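Side-chain contacts in glutathione reductase (Bartonella henselae, PDB 3O0H), which probably catalyses the NADPH-dependent reduction of glutathione disulfide to glutathione, using bound FAD and a redox-active disulfide: residues R228-D231 with Y232-Q236; G445-T448 with K449-D453; A425-G429 with E430-E434; E464-V467 with T468-K471. All blocks are in the same frame, centred on the assembly; numbering follows the deposited sequence.

Contact 1 of 4, residues R228-D231 with Y232-Q236; sequences RNFD and YDLRQ
D231 and D233 meet at the N-cap of helix 232-245. The carboxylate of D231, the N-cap residue, accepts from D233 N in the first turn of the helix ahead, with OD1 of D231 3.0 Å from D233 N. The donor comes on the anti side of OD1, 33° out of the carboxylate plane. CG lies anti to the backbone N of D231 (chi1 179°), which brings OD1 beside the amides at the helix start. The same OD1 forms a salt bridge with K412, and OD2 accepts from E378 N. D233 OD2 pairs with K412 and with R392, and these positive charges probably offset the repulsion between the two carboxylates. R235 folds back along the loop. CA of R228 covers one face of the R235 guanidinium, 3.6 Å from its plane and offset toward the rim. The R228 guanidinium stays apart; CG of R228 comes 4.1 Å from R235 NH2. R235 NE and NH2 donate to the carbonyls of I226 and L225, which hold the group and limit its rotation. F230 packs its CB on CG of R235 at 4.0 Å. A water in the guanidinium plane accepts from R235 NH1 at 3.0 Å and donates to F230 O at 2.9 Å.

Contact 2 of 4, residues G445-T448 with K449-D453; sequences GKLT and KDIFD
T448 and I451 meet at the first turn of helix 449-454, where T448 holds the N-cap position. A Schellman motif at K446 closes the helix before, and T448 starts the next. The tight part is built round the carbonyl of T448. I451 N donates to T448 O at 3.0 Å, from above the carbonyl plane rather than along a lone pair. F452 N adds a weak bond of 3.5 Å to the same T448 O. The ring of F452 turns an edge to this oxygen, with CD1 3.5 Å from T448 O and the oxygen in the ring plane. One good bond, one weak bond and a ring edge meet at this oxygen.

The T448 side chain makes no capping bond. Its chi1 of 57° turns OG1 toward I451 instead, 3.7 Å from CG1 of that residue. The apolar packing is looser. L447 and I451 cross at about a right angle, and CD1 of L447 stops 4.1 Å from CG2 of I451. On the solvent side, K449, bent at chi2 and chi4, reaches forward one turn to D453: NZ of K449 meets the syn lone pair of D453 OD1 at 2.8 Å. Exposed D450 is salt-bridged to R420, while K449 NZ also donates to M469 O and K449 makes a cation-pi contact with Y391.

L447 packs on L447 of the second subunit, and F452 on I441 of that subunit. Within its own chain, F452 fits between helix 432-444 and strand 409-416.

Contact 3 of 4, residues A425-G429 with E430-E434; sequences AHVLG and ENAGE
A type II beta turn from G429 to A432 joins strand 422-428 to helix 432-444 in the dimerisation domain. V427, near the end of the strand, and A432, the first residue of the helix, face each other across it. CG1 of V427 lies 3.7 Å from CB of A432. That branch is anti to the backbone N of V427 (chi1 -178°) and beside its carbonyl carbon, which sets it against the methyl group. CB of A432 also rests 3.6 Å from V427 O and 3.2 Å from G429 O. This small side chain therefore sits close to two carbonyl oxygens as well as to the valine.

The turn is closed by A432 N, which donates to G429 O at 3.1 Å. The bond is bent, with an N-H...O angle of 139°, and the donor is tilted 34° from the carbonyl plane. G429 takes up backbone angles that are open to glycine. N431 holds the N-cap position but makes no capping bond with its side chain.

E430 reaches outward with an extended chain, and its OE1 pairs with R399. E434 bonds to S463 and to the backbone N of M462, both of the second subunit, and N431 packs on N431 of that subunit.

The chemistry divides accordingly. Between the two segments, a methyl contact and one bent bond hold the turn. E370 adds bonds from outside, among them one from N431 N to its carboxylate (OE2), while the carboxylates of E430 and E434 find their partners beyond the turn.

Contact 4 of 4, residues E464-V467 with T468-K471; sequences EELV and TMYK
T468 turns its hydroxyl back to E464 in the preceding turn, and the polar bonds come first. OG1 of T468 donates to E464 O at 3.1 Å, tilted 31° from the carbonyl plane. The T468 chi1 of 53° points the hydroxyl at that oxygen. V467 N also donates to E464 O, at 3.1 Å and from the opposite face of the carbonyl plane, so one oxygen is gripped twice. T468 N makes a weak bond of 3.5 Å to E465 O, though a fairly straight one. A water bridges the next step. It donates to L466 O at 2.6 Å and accepts from M469 N at 3.0 Å.

Van der Waals contacts lie beside these. One is apolar on both sides: M469 bends at chi3 (-66°), which returns its end toward the turn, and CE of M469 comes 4.3 Å from CD2 of L466. The others involve oxygens. CG of M469 lies 3.4 Å from E465 O. The methyl branch of T468 sits against the carbonyl group of V467. Y470 lays its ring obliquely by V467 O, while T468 O stands over one face of that ring.

Contacts with the second subunit follow, L466 on L438 and V467 on I441 of that chain.

These residues lie in the loop between helix 449-454 and strand 474-477. Helical backbone at 464-466 unwinds through T468 into an inverse gamma turn centred on M469. E464 OE1 is hydrogen-bonded to H459 ND1, and its side chain is about 8 Å from a bound FAD, consistent with the His-Glu pair of the glutathione reductase family.

Along the chain the order is contact 1, contact 3, contact 2, contact 4. Contact 1 opens helix 232-245, which comes after strand 216-220 of the four-stranded parallel sheet. The other three lie in the dimerisation domain. Contacts 1 and 3 have centres 13 Å apart and touch: L234 packs on the end of strand 422-428, so the helix rests on the antiparallel sheet. Contact 3 begins helix 432-444, and contact 2 follows that helix and starts helix 449-454. Contacts 2 and 4 are 11 Å apart between centres and also touch. Contacts 2, 3 and 4 all reach the second subunit, while contact 1 sets helix 232-245 on the sheet.

Contact 1 of 4, residues R228-D231 with Y232-Q236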
# COMPACT_ATOMS: atom_id res chain seq x y z
N ARG B 228 -16.57 -8.04 -16.54
CA ARG B 228 -16.98 -9.43 -16.52
C ARG B 228 -15.82 -10.25 -15.93
O ARG B 228 -14.68 -9.94 -16.21
CB ARG B 228 -17.20 -9.89 -17.96
CG ARG B 228 -18.50 -10.55 -18.26
CD ARG B 228 -18.51 -11.08 -19.70
NE ARG B 228 -18.56 -10.03 -20.74
CZ ARG B 228 -19.65 -9.65 -21.43
NH1 ARG B 228 -20.85 -10.17 -21.18
NH2 ARG B 228 -19.55 -8.73 -22.39
N ASN B 229 -16.11 -11.25 -15.13
CA ASN B 229 -15.10 -12.17 -14.53
C ASN B 229 -14.34 -11.65 -13.28
O ASN B 229 -13.52 -12.40 -12.68
CB ASN B 229 -14.08 -12.67 -15.57
CG ASN B 229 -14.75 -13.40 -16.73
OD1 ASN B 229 -14.53 -13.07 -17.88
ND2 ASN B 229 -15.56 -14.37 -16.41
N PHE B 230 -14.62 -10.43 -12.87
CA PHE B 230 -14.18 -9.93 -11.56
C PHE B 230 -15.28 -10.17 -10.54
O PHE B 230 -16.45 -10.33 -10.90
CB PHE B 230 -13.87 -8.44 -11.63
CG PHE B 230 -12.63 -8.11 -12.35
CD1 PHE B 230 -12.57 -8.23 -13.73
CD2 PHE B 230 -11.48 -7.73 -11.67
CE1 PHE B 230 -11.43 -7.95 -14.40
CE2 PHE B 230 -10.32 -7.42 -12.37
CZ PHE B 230 -10.31 -7.53 -13.74
N ASP B 231 -14.92 -10.22 -9.26
CA ASP B 231 -15.91 -10.34 -8.20
C ASP B 231 -17.01 -9.26 -8.36
O ASP B 231 -16.73 -8.12 -8.67
CB ASP B 231 -15.19 -10.26 -6.84
CG ASP B 231 -16.15 -10.35 -5.64
OD1 ASP B 231 -16.78 -9.32 -5.36
OD2 ASP B 231 -16.23 -11.42 -5.02
N TYR B 232 -18.27 -9.65 -8.15
CA TYR B 232 -19.42 -8.75 -8.41
C TYR B 232 -19.31 -7.44 -7.63
O TYR B 232 -19.60 -6.37 -8.17
CB TYR B 232 -20.75 -9.43 -8.12
CG TYR B 232 -21.91 -8.43 -8.02
CD1 TYR B 232 -22.58 -7.96 -9.14
CD2 TYR B 232 -22.32 -7.94 -6.77
CE1 TYR B 232 -23.62 -7.03 -9.03
CE2 TYR B 232 -23.39 -7.03 -6.64
CZ TYR B 232 -24.03 -6.56 -7.77
OH TYR B 232 -25.08 -5.64 -7.61
N ASP B 233 -18.88 -7.48 -6.37
CA ASP B 233 -18.76 -6.22 -5.59
C ASP B 233 -17.80 -5.26 -6.29
O ASP B 233 -18.04 -4.05 -6.35
CB ASP B 233 -18.27 -6.47 -4.17
CG ASP B 233 -19.35 -6.90 -3.23
OD1 ASP B 233 -20.46 -6.35 -3.28
OD2 ASP B 233 -19.07 -7.75 -2.38
N LEU B 234 -16.67 -5.76 -6.81
CA LEU B 234 -15.75 -4.86 -7.54
C LEU B 234 -16.39 -4.22 -8.77
O LEU B 234 -16.17 -3.04 -9.09
CB LEU B 234 -14.49 -5.60 -7.97
CG LEU B 234 -13.73 -6.30 -6.84
CD1 LEU B 234 -12.72 -7.36 -7.45
CD2 LEU B 234 -13.07 -5.29 -5.86
N ARG B 235 -17.18 -5.01 -9.48
CA ARG B 235 -17.80 -4.52 -10.69
C ARG B 235 -18.81 -3.45 -10.31
O ARG B 235 -18.87 -2.35 -10.92
CB ARG B 235 -18.50 -5.67 -11.40
CG ARG B 235 -17.57 -6.81 -11.84
CD ARG B 235 -18.37 -7.96 -12.42
NE ARG B 235 -18.98 -7.69 -13.72
CZ ARG B 235 -19.86 -8.52 -14.31
NH1 ARG B 235 -20.19 -9.68 -13.76
NH2 ARG B 235 -20.37 -8.23 -15.49
N GLN B 236 -19.62 -3.77 -9.30
CA GLN B 236 -20.74 -2.90 -8.98
C GLN B 236 -20.24 -1.62 -8.36
O GLN B 236 -20.68 -0.54 -8.75
CB GLN B 236 -21.75 -3.60 -8.07
CG GLN B 236 -23.01 -2.74 -7.80
CD GLN B 236 -23.89 -2.70 -9.02
OE1 GLN B 236 -24.41 -3.74 -9.43
NE2 GLN B 236 -24.01 -1.51 -9.66
O HOH W 1 -19.11 -11.23 -11.49

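Contact 2 of 4, residues G445-T448 with K449-D453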
# COMPACT_ATOMS: atom_id res chain seq x y z
N GLY B 445 0.66 -18.62 0.18
CA GLY B 445 1.03 -19.40 1.32
C GLY B 445 -0.08 -20.22 1.96
O GLY B 445 0.21 -20.98 2.88
N LYS B 446 -1.30 -20.06 1.46
CA LYS B 446 -2.51 -20.75 1.98
C LYS B 446 -2.72 -20.47 3.46
O LYS B 446 -3.21 -21.30 4.21
CB LYS B 446 -2.45 -22.23 1.69
CG LYS B 446 -2.25 -22.51 0.19
CD LYS B 446 -3.51 -22.72 -0.55
CE LYS B 446 -3.25 -22.93 -2.06
NZ LYS B 446 -2.35 -24.07 -2.22
N LEU B 447 -2.40 -19.25 3.87
CA LEU B 447 -2.59 -18.91 5.27
C LEU B 447 -4.07 -18.90 5.60
O LEU B 447 -4.92 -18.51 4.77
CB LEU B 447 -1.98 -17.54 5.56
CG LEU B 447 -0.45 -17.47 5.51
CD1 LEU B 447 0.01 -16.06 5.97
CD2 LEU B 447 0.24 -18.54 6.40
N THR B 448 -4.36 -19.28 6.83
CA THR B 448 -5.74 -19.39 7.27
C THR B 448 -6.18 -18.04 7.83
O THR B 448 -5.36 -17.17 8.17
CB THR B 448 -5.91 -20.48 8.33
OG1 THR B 448 -5.04 -20.21 9.44
CG2 THR B 448 -5.58 -21.87 7.76
N LYS B 449 -7.49 -17.88 7.88
CA LYS B 449 -8.09 -16.66 8.37
C LYS B 449 -7.64 -16.37 9.81
O LYS B 449 -7.48 -15.20 10.20
CB LYS B 449 -9.61 -16.80 8.29
CG LYS B 449 -10.38 -15.58 8.80
CD LYS B 449 -9.90 -14.24 8.16
CE LYS B 449 -10.94 -13.10 8.48
NZ LYS B 449 -11.26 -12.98 9.93
N ASP B 450 -7.41 -17.44 10.59
CA ASP B 450 -6.89 -17.32 11.95
C ASP B 450 -5.56 -16.59 12.04
O ASP B 450 -5.30 -15.90 13.02
CB ASP B 450 -6.80 -18.71 12.59
CG ASP B 450 -8.14 -19.36 12.67
OD1 ASP B 450 -8.90 -18.92 13.55
OD2 ASP B 450 -8.46 -20.22 11.80
N ILE B 451 -4.71 -16.74 11.05
CA ILE B 451 -3.40 -16.09 11.07
C ILE B 451 -3.56 -14.60 10.77
O ILE B 451 -2.85 -13.76 11.36
CB ILE B 451 -2.44 -16.67 10.02
CG1 ILE B 451 -2.12 -18.16 10.30
CG2 ILE B 451 -1.14 -15.79 9.90
CD1 ILE B 451 -1.64 -18.49 11.68
N PHE B 452 -4.48 -14.25 9.85
CA PHE B 452 -4.83 -12.85 9.63
C PHE B 452 -5.26 -12.22 10.95
O PHE B 452 -4.80 -11.12 11.31
CB PHE B 452 -5.98 -12.71 8.60
CG PHE B 452 -5.55 -12.83 7.15
CD1 PHE B 452 -5.11 -14.03 6.62
CD2 PHE B 452 -5.64 -11.74 6.30
CE1 PHE B 452 -4.74 -14.15 5.27
CE2 PHE B 452 -5.24 -11.85 4.93
CZ PHE B 452 -4.80 -13.06 4.42
N ASP B 453 -6.16 -12.89 11.68
CA ASP B 453 -6.70 -12.33 12.92
C ASP B 453 -5.64 -12.20 14.02
O ASP B 453 -5.77 -11.38 14.92
CB ASP B 453 -7.83 -13.21 13.46
CG ASP B 453 -9.06 -13.20 12.60
OD1 ASP B 453 -9.12 -12.46 11.61
OD2 ASP B 453 -9.98 -13.96 12.95

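Contact 3 of 4, residues A425-G429 with E430-E434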
# COMPACT_ATOMS: atom_id res chain seq x y z
N ALA B 425 -9.40 -12.70 -2.19
CA ALA B 425 -9.30 -11.40 -1.55
C ALA B 425 -9.46 -10.33 -2.64
O ALA B 425 -8.81 -10.40 -3.70
CB ALA B 425 -7.92 -11.23 -0.81
N HIS B 426 -10.30 -9.34 -2.32
CA HIS B 426 -10.79 -8.34 -3.27
C HIS B 426 -10.81 -6.97 -2.61
O HIS B 426 -11.32 -6.83 -1.51
CB HIS B 426 -12.18 -8.74 -3.75
CG HIS B 426 -12.25 -10.17 -4.15
ND1 HIS B 426 -11.64 -10.66 -5.28
CD2 HIS B 426 -12.76 -11.25 -3.49
CE1 HIS B 426 -11.80 -11.97 -5.33
NE2 HIS B 426 -12.50 -12.35 -4.27
N VAL B 427 -10.25 -5.97 -3.29
CA VAL B 427 -10.01 -4.67 -2.70
C VAL B 427 -10.38 -3.63 -3.75
O VAL B 427 -10.04 -3.77 -4.93
CB VAL B 427 -8.55 -4.49 -2.28
CG1 VAL B 427 -8.28 -3.12 -1.60
CG2 VAL B 427 -8.06 -5.61 -1.35
N LEU B 428 -11.07 -2.59 -3.31
CA LEU B 428 -11.37 -1.46 -4.16
C LEU B 428 -11.18 -0.20 -3.35
O LEU B 428 -11.73 -0.10 -2.27
CB LEU B 428 -12.78 -1.57 -4.72
CG LEU B 428 -13.26 -0.31 -5.44
CD1 LEU B 428 -14.15 -0.73 -6.58
CD2 LEU B 428 -13.95 0.67 -4.50
N GLY B 429 -10.45 0.77 -3.91
CA GLY B 429 -10.12 2.01 -3.27
C GLY B 429 -8.63 2.29 -3.42
O GLY B 429 -7.90 1.65 -4.20
N GLU B 430 -8.18 3.24 -2.63
CA GLU B 430 -6.83 3.79 -2.80
C GLU B 430 -5.72 2.71 -2.66
O GLU B 430 -5.69 1.95 -1.67
CB GLU B 430 -6.68 4.96 -1.79
CG GLU B 430 -5.28 5.44 -1.55
CD GLU B 430 -5.26 6.72 -0.75
OE1 GLU B 430 -6.26 7.48 -0.83
OE2 GLU B 430 -4.24 6.93 -0.03
N ASN B 431 -4.85 2.61 -3.67
CA ASN B 431 -3.74 1.66 -3.70
C ASN B 431 -4.17 0.20 -3.63
O ASN B 431 -3.39 -0.65 -3.25
CB ASN B 431 -2.72 2.00 -2.58
CG ASN B 431 -2.12 3.36 -2.77
OD1 ASN B 431 -2.04 4.13 -1.83
ND2 ASN B 431 -1.71 3.68 -3.99
N ALA B 432 -5.38 -0.09 -4.10
CA ALA B 432 -5.94 -1.43 -4.05
C ALA B 432 -4.99 -2.47 -4.71
O ALA B 432 -4.87 -3.57 -4.23
CB ALA B 432 -7.32 -1.47 -4.72
N GLY B 433 -4.32 -2.09 -5.79
CA GLY B 433 -3.33 -2.97 -6.41
C GLY B 433 -2.15 -3.34 -5.52
O GLY B 433 -1.73 -4.51 -5.50
N GLU B 434 -1.56 -2.33 -4.87
CA GLU B 434 -0.49 -2.56 -3.89
C GLU B 434 -0.98 -3.51 -2.79
O GLU B 434 -0.32 -4.51 -2.44
CB GLU B 434 -0.03 -1.26 -3.24
CG GLU B 434 0.51 -0.20 -4.14
CD GLU B 434 1.86 -0.58 -4.75
OE1 GLU B 434 2.45 -1.57 -4.26
OE2 GLU B 434 2.29 0.12 -5.70

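Contact 4 of 4, residues E464-V467 with T468-K471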
# COMPACT_ATOMS: atom_id res chain seq x y z
N GLU B 464 -5.14 -2.16 8.46
CA GLU B 464 -5.45 -2.82 9.73
C GLU B 464 -6.85 -3.43 9.76
O GLU B 464 -7.10 -4.36 10.55
CB GLU B 464 -5.25 -1.91 10.95
CG GLU B 464 -6.06 -0.65 10.96
CD GLU B 464 -5.89 0.15 12.23
OE1 GLU B 464 -5.79 1.38 12.15
OE2 GLU B 464 -5.89 -0.45 13.33
N GLU B 465 -7.77 -2.93 8.93
CA GLU B 465 -9.12 -3.52 8.86
C GLU B 465 -9.07 -4.99 8.49
O GLU B 465 -9.95 -5.74 8.90
CB GLU B 465 -10.00 -2.75 7.88
CG GLU B 465 -10.19 -1.28 8.29
CD GLU B 465 -10.72 -1.15 9.72
OE1 GLU B 465 -11.65 -1.92 10.05
OE2 GLU B 465 -10.19 -0.31 10.50
N LEU B 466 -8.05 -5.41 7.75
CA LEU B 466 -7.92 -6.80 7.28
C LEU B 466 -7.55 -7.78 8.38
O LEU B 466 -7.77 -8.98 8.23
CB LEU B 466 -6.87 -6.91 6.16
CG LEU B 466 -7.33 -6.39 4.80
CD1 LEU B 466 -6.14 -5.96 3.94
CD2 LEU B 466 -8.21 -7.47 4.12
N VAL B 467 -7.01 -7.28 9.50
CA VAL B 467 -6.58 -8.18 10.56
C VAL B 467 -7.51 -8.13 11.78
O VAL B 467 -7.19 -8.73 12.80
CB VAL B 467 -5.12 -7.92 10.95
CG1 VAL B 467 -4.23 -8.14 9.75
CG2 VAL B 467 -4.91 -6.51 11.57
N THR B 468 -8.64 -7.42 11.65
CA THR B 468 -9.58 -7.24 12.75
C THR B 468 -11.02 -7.56 12.36
O THR B 468 -11.95 -7.25 13.11
CB THR B 468 -9.49 -5.77 13.36
OG1 THR B 468 -9.62 -4.81 12.31
CG2 THR B 468 -8.13 -5.55 14.00
N MET B 469 -11.22 -8.25 11.23
CA MET B 469 -12.57 -8.71 10.90
C MET B 469 -12.85 -10.06 11.51
O MET B 469 -12.99 -11.06 10.82
CB MET B 469 -12.76 -8.78 9.40
CG MET B 469 -12.92 -7.38 8.77
SD MET B 469 -13.32 -7.53 7.02
CE MET B 469 -11.78 -8.27 6.45
N TYR B 470 -12.99 -10.08 12.83
CA TYR B 470 -13.01 -11.32 13.58
C TYR B 470 -14.26 -12.15 13.27
O TYR B 470 -14.17 -13.37 13.20
CB TYR B 470 -12.89 -11.05 15.10
CG TYR B 470 -11.59 -10.36 15.48
CD1 TYR B 470 -10.38 -10.93 15.14
CD2 TYR B 470 -11.58 -9.14 16.15
CE1 TYR B 470 -9.20 -10.33 15.45
CE2 TYR B 470 -10.38 -8.52 16.48
CZ TYR B 470 -9.20 -9.13 16.13
OH TYR B 470 -7.97 -8.58 16.40
N LYS B 471 -15.42 -11.50 13.15
CA LYS B 471 -16.66 -12.22 12.86
C LYS B 471 -17.03 -12.10 11.37
O LYS B 471 -16.87 -11.03 10.75
CB LYS B 471 -17.81 -11.72 13.74
O HOH W 2 -9.39 -10.18 9.89